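Local coordinates for protein cytochrome P450 (Bacillus megaterium, PDB 5L92) that binds heme and the steroid corticosterone and, as a cytochrome P450 monooxygenase, probably hydroxylates its substrates with molecular oxygen, at residues Asp48-Asp53 against Val314-Ser319. Numbering follows the deposited sequence.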
loop_
_atom_site.group_PDB
_atom_site.type_symbol
_atom_site.label_atom_id
_atom_site.label_comp_id
_atom_site.label_asym_id
_atom_site.label_seq_id
_atom_site.Cartn_x
_atom_site.Cartn_y
_atom_site.Cartn_z
ATOM N N ASP A 48 14.836 3.009 14.262
ATOM C CA ASP A 48 14.000 3.928 13.508
ATOM C C ASP A 48 14.858 4.897 12.694
ATOM O O ASP A 48 15.909 5.352 13.154
ATOM C CB ASP A 48 13.114 4.706 14.467
ATOM C CG ASP A 48 12.069 3.845 15.115
ATOM O OD1 ASP A 48 11.508 2.946 14.462
ATOM O OD2 ASP A 48 11.792 4.085 16.297
ATOM N N VAL A 49 14.419 5.181 11.466
ATOM C CA VAL A 49 15.092 6.128 10.563
ATOM C C VAL A 49 14.051 7.135 10.057
ATOM O O VAL A 49 13.131 6.771 9.308
ATOM C CB VAL A 49 15.769 5.395 9.407
ATOM C CG1 VAL A 49 16.400 6.360 8.427
ATOM C CG2 VAL A 49 16.823 4.419 9.963
ATOM N N PHE A 50 14.218 8.403 10.432
ATOM C CA PHE A 50 13.168 9.394 10.237
ATOM C C PHE A 50 13.477 10.464 9.200
ATOM O O PHE A 50 12.554 11.148 8.762
ATOM C CB PHE A 50 12.856 10.103 11.560
ATOM C CG PHE A 50 12.236 9.217 12.613
ATOM C CD1 PHE A 50 10.890 8.920 12.592
ATOM C CD2 PHE A 50 12.995 8.718 13.655
ATOM C CE1 PHE A 50 10.311 8.094 13.581
ATOM C CE2 PHE A 50 12.423 7.919 14.640
ATOM C CZ PHE A 50 11.079 7.603 14.595
ATOM N N HIS A 51 14.725 10.678 8.850
ATOM C CA HIS A 51 15.044 11.745 7.924
ATOM C C HIS A 51 15.164 11.193 6.521
ATOM O O HIS A 51 15.449 10.010 6.308
ATOM C CB HIS A 51 16.318 12.491 8.333
ATOM C CG HIS A 51 17.576 11.682 8.249
ATOM N ND1 HIS A 51 17.723 10.445 8.852
ATOM C CD2 HIS A 51 18.764 11.957 7.659
ATOM C CE1 HIS A 51 18.945 9.998 8.625
ATOM N NE2 HIS A 51 19.593 10.893 7.899
ATOM N N TYR A 52 14.921 12.086 5.565
ATOM C CA TYR A 52 14.779 11.704 4.160
ATOM C C TYR A 52 16.015 10.990 3.657
ATOM O O TYR A 52 15.922 9.966 2.965
ATOM C CB TYR A 52 14.514 12.946 3.307
ATOM C CG TYR A 52 14.243 12.701 1.847
ATOM C CD1 TYR A 52 15.266 12.349 0.967
ATOM C CD2 TYR A 52 12.969 12.849 1.335
ATOM C CE1 TYR A 52 14.996 12.141 -0.375
ATOM C CE2 TYR A 52 12.702 12.642 0.023
ATOM C CZ TYR A 52 13.713 12.301 -0.836
ATOM O OH TYR A 52 13.397 12.113 -2.154
ATOM N N ASP A 53 17.186 11.528 3.974
ATOM C CA ASP A 53 18.413 10.970 3.436
ATOM C C ASP A 53 18.650 9.587 4.009
ATOM O O ASP A 53 19.155 8.705 3.310
ATOM C CB ASP A 53 19.593 11.905 3.751
ATOM C CG ASP A 53 20.899 11.461 3.084
ATOM O OD1 ASP A 53 20.993 11.558 1.833
ATOM O OD2 ASP A 53 21.825 11.015 3.809
ATOM N N VAL A 314 13.662 0.311 10.630
ATOM C CA VAL A 314 12.345 0.761 10.171
ATOM C C VAL A 314 12.511 2.145 9.556
ATOM O O VAL A 314 12.617 3.153 10.233
ATOM C CB VAL A 314 11.331 0.784 11.342
ATOM C CG1 VAL A 314 9.951 1.276 10.871
ATOM C CG2 VAL A 314 11.205 -0.609 11.951
ATOM N N PRO A 315 12.637 2.217 8.216
ATOM C CA PRO A 315 12.612 3.527 7.560
ATOM C C PRO A 315 11.185 4.052 7.443
ATOM O O PRO A 315 10.289 3.375 6.939
ATOM C CB PRO A 315 13.243 3.245 6.192
ATOM C CG PRO A 315 12.969 1.786 5.943
ATOM C CD PRO A 315 13.089 1.148 7.308
ATOM N N TRP A 316 10.985 5.267 7.932
ATOM C CA TRP A 316 9.671 5.887 7.993
ATOM C C TRP A 316 9.492 6.831 6.803
ATOM O O TRP A 316 9.763 8.030 6.896
ATOM C CB TRP A 316 9.510 6.631 9.308
ATOM C CG TRP A 316 9.389 5.706 10.533
ATOM C CD1 TRP A 316 10.403 5.216 11.295
ATOM C CD2 TRP A 316 8.182 5.189 11.102
ATOM N NE1 TRP A 316 9.908 4.439 12.315
ATOM C CE2 TRP A 316 8.542 4.404 12.219
ATOM C CE3 TRP A 316 6.831 5.346 10.799
ATOM C CZ2 TRP A 316 7.596 3.761 13.024
ATOM C CZ3 TRP A 316 5.886 4.696 11.579
ATOM C CH2 TRP A 316 6.274 3.905 12.687
ATOM N N MET A 317 8.921 6.324 5.714
ATOM C CA MET A 317 8.675 7.220 4.588
ATOM C C MET A 317 7.736 8.356 4.992
ATOM O O MET A 317 7.925 9.495 4.559
ATOM C CB MET A 317 8.120 6.463 3.390
ATOM C CG MET A 317 9.127 5.451 2.832
ATOM S SD MET A 317 8.772 3.816 3.485
ATOM C CE MET A 317 7.368 3.488 2.446
ATOM N N GLY A 318 6.750 8.072 5.860
ATOM C CA GLY A 318 5.874 9.121 6.357
ATOM C C GLY A 318 6.614 10.282 7.011
ATOM O O GLY A 318 6.232 11.451 6.849
ATOM N N SER A 319 7.681 9.985 7.745
ATOM C CA SER A 319 8.538 11.015 8.316
ATOM C C SER A 319 9.396 11.712 7.263
ATOM O O SER A 319 9.491 12.947 7.244
ATOM C CB SER A 319 9.425 10.390 9.388
ATOM O OG SER A 319 10.168 11.385 10.065
#
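Phe50 and Trp316 both carry CG beside the backbone N and anti to the carbonyl carbon (chi1 -67° and -70°), a shared setting in which their side chains run alongside each other and point the same way. The phenyl ring and the five-membered ring of the indole form an offset stack with planes 8° apart, and Phe50 CE1 approaches Trp316 CD1 at 3.7 Å over one indole face. Val314 CG1 lies against the opposite face toward the rim, which leaves the indole sandwiched. In the ring plane, Trp316 NE1 donates an almost straight hydrogen bond of 3.1 Å to Asp48 OD1, reaching it from above the carboxylate plane; Asp48 OD2 forms a salt bridge with Arg44. An alanine in place of Trp316 would probably leave Asp48 OD1 without its indole donor and open a gap between Phe50 and Val314. The backbones pair as parallel strands, with Val49 N bonded to Val314 O (3.0 Å) and Trp316 N to Val49 O (3.0 Å). Past the strand ends, Ser319 OG, which sits at the edge of the Phe50 ring, gives a 2.7 Å hydrogen bond to Phe50 O and is also hydrogen-bonded with Arg33. This is the parallel pairing of strands 46-49 and 312-315 within the mixed sheet of the P450 fold, each strand leading into a helix. Met317 touches the heme, Pro315 packs on helix 52-60, and Trp28 and Tyr29 of helix 26-33 meet the Trp316 ring, with Trp28 also edge-to-face with Phe50.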